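Cytochrome c-552 (Thiobacillus ferrooxidans, PDB 1H1O) carries electrons in the periplasm as a high-potential cytochrome c that holds two haem groups. Local coordinates at residues P88-S93 against A137-G142. Sequence-based numbering, arbitrary orientation.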
loop_
_atom_site.group_PDB
_atom_site.type_symbol
_atom_site.label_atom_id
_atom_site.label_comp_id
_atom_site.label_asym_id
_atom_site.label_seq_id
_atom_site.Cartn_x
_atom_site.Cartn_y
_atom_site.Cartn_z
ATOM N N PRO A 88 -6.194 15.980 0.324
ATOM C CA PRO A 88 -6.785 15.045 1.288
ATOM C C PRO A 88 -6.017 13.730 1.269
ATOM O O PRO A 88 -5.538 13.306 0.213
ATOM C CB PRO A 88 -8.215 14.851 0.765
ATOM C CG PRO A 88 -8.399 15.929 -0.296
ATOM C CD PRO A 88 -7.035 16.083 -0.879
ATOM N N PRO A 89 -5.870 13.076 2.437
ATOM C CA PRO A 89 -5.153 11.796 2.491
ATOM C C PRO A 89 -5.805 10.847 1.490
ATOM O O PRO A 89 -6.949 11.063 1.103
ATOM C CB PRO A 89 -5.337 11.349 3.939
ATOM C CG PRO A 89 -6.600 12.078 4.381
ATOM C CD PRO A 89 -6.396 13.435 3.763
ATOM N N MET A 90 -5.085 9.812 1.069
ATOM C CA MET A 90 -5.621 8.871 0.087
ATOM C C MET A 90 -7.065 8.487 0.385
ATOM O O MET A 90 -7.388 8.019 1.479
ATOM C CB MET A 90 -4.749 7.624 0.011
ATOM C CG MET A 90 -4.698 6.830 1.277
ATOM S SD MET A 90 -3.506 5.517 1.079
ATOM C CE MET A 90 -1.931 6.453 1.158
ATOM N N GLN A 91 -7.926 8.692 -0.608
ATOM C CA GLN A 91 -9.346 8.411 -0.469
ATOM C C GLN A 91 -9.879 7.561 -1.596
ATOM O O GLN A 91 -9.310 7.509 -2.678
ATOM C CB GLN A 91 -10.166 9.697 -0.504
ATOM C CG GLN A 91 -9.910 10.714 0.568
ATOM C CD GLN A 91 -11.026 11.732 0.586
ATOM O OE1 GLN A 91 -11.511 12.137 -0.467
ATOM N NE2 GLN A 91 -11.447 12.146 1.778
ATOM N N SER A 92 -11.007 6.921 -1.337
ATOM C CA SER A 92 -11.644 6.117 -2.355
ATOM C C SER A 92 -11.888 7.035 -3.549
ATOM O O SER A 92 -12.193 8.219 -3.383
ATOM C CB SER A 92 -12.980 5.579 -1.846
ATOM O OG SER A 92 -13.750 5.080 -2.928
ATOM N N SER A 93 -11.743 6.491 -4.748
ATOM C CA SER A 93 -11.963 7.260 -5.958
ATOM C C SER A 93 -13.462 7.358 -6.212
ATOM O O SER A 93 -13.932 8.270 -6.897
ATOM C CB SER A 93 -11.296 6.567 -7.143
ATOM O OG SER A 93 -11.849 5.275 -7.345
ATOM N N ALA A 137 -6.309 2.183 4.242
ATOM C CA ALA A 137 -7.574 2.873 4.019
ATOM C C ALA A 137 -7.443 3.920 2.901
ATOM O O ALA A 137 -6.670 4.868 3.013
ATOM C CB ALA A 137 -8.017 3.542 5.303
ATOM N N GLY A 138 -8.189 3.741 1.821
ATOM C CA GLY A 138 -8.126 4.704 0.740
ATOM C C GLY A 138 -7.136 4.338 -0.347
ATOM O O GLY A 138 -7.066 5.002 -1.376
ATOM N N GLN A 139 -6.360 3.289 -0.115
ATOM C CA GLN A 139 -5.393 2.845 -1.099
ATOM C C GLN A 139 -6.156 2.311 -2.308
ATOM O O GLN A 139 -7.318 1.905 -2.194
ATOM C CB GLN A 139 -4.500 1.756 -0.512
ATOM C CG GLN A 139 -3.322 1.372 -1.401
ATOM C CD GLN A 139 -2.607 2.596 -1.948
ATOM O OE1 GLN A 139 -3.025 3.178 -2.954
ATOM N NE2 GLN A 139 -1.537 3.004 -1.278
ATOM N N ARG A 140 -5.510 2.335 -3.469
ATOM C CA ARG A 140 -6.135 1.857 -4.701
ATOM C C ARG A 140 -6.394 0.360 -4.630
ATOM O O ARG A 140 -5.609 -0.407 -4.069
ATOM C CB ARG A 140 -5.253 2.178 -5.913
ATOM C CG ARG A 140 -4.817 3.634 -5.978
ATOM C CD ARG A 140 -4.622 4.101 -7.410
ATOM N NE ARG A 140 -5.794 3.768 -8.223
ATOM C CZ ARG A 140 -5.949 4.122 -9.496
ATOM N NH1 ARG A 140 -5.000 4.828 -10.107
ATOM N NH2 ARG A 140 -7.046 3.765 -10.156
ATOM N N TYR A 141 -7.512 -0.034 -5.212
ATOM C CA TYR A 141 -7.965 -1.413 -5.238
ATOM C C TYR A 141 -6.954 -2.372 -5.879
ATOM O O TYR A 141 -6.533 -3.370 -5.271
ATOM C CB TYR A 141 -9.285 -1.433 -5.989
ATOM C CG TYR A 141 -9.861 -2.785 -6.251
ATOM C CD1 TYR A 141 -10.430 -3.534 -5.225
ATOM C CD2 TYR A 141 -9.874 -3.301 -7.535
ATOM C CE1 TYR A 141 -11.006 -4.776 -5.482
ATOM C CE2 TYR A 141 -10.443 -4.537 -7.805
ATOM C CZ TYR A 141 -11.005 -5.269 -6.777
ATOM O OH TYR A 141 -11.551 -6.493 -7.058
ATOM N N GLY A 142 -6.572 -2.067 -7.116
ATOM C CA GLY A 142 -5.629 -2.907 -7.814
ATOM C C GLY A 142 -4.315 -2.929 -7.070
ATOM O O GLY A 142 -3.681 -3.973 -6.970
#
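M90 sets CG in the crowded position between its backbone N and carbonyl carbon (chi1 63°), runs extended through chi2 and bends at chi3, while Q139 has CG anti to its backbone N and a bend at chi2. M90 thereby lies alongside the 137-139 backbone: CG sits 3.3 Å from the carbonyl O of A137, and SD is 3.8 Å from Q139 N. At the sulphur itself, Q139 NE2 comes within 4.0 Å of M90 SD, a van der Waals approach. The nearest CA atoms across the segments are those of Q91 and G138; no hydrogen bond spans the segments, and G138 CA instead directs a nearly straight CA-H...O contact (3.5 Å) at M90 O. A side chain on G138 would collide with that oxygen, so the close approach depends on glycine. In this dihaem c4 cytochrome, the loop following helix 73-85 of the first cytochrome c unit thus lies against the turn leading into helix 141-153 of the second. An alanine in place of M90 would remove CG, SD and CE and would probably lose the contact with the A137 carbonyl and Q139, CB remaining near G138 O. Q139 also touches a haem, and its OE1 accepts on an in-plane lone pair from R140 N, the helix N-cap residue (2.7 Å). The same oxygen takes a second hydrogen bond from R34 N, whose side-chain NH1 bonds G138 O.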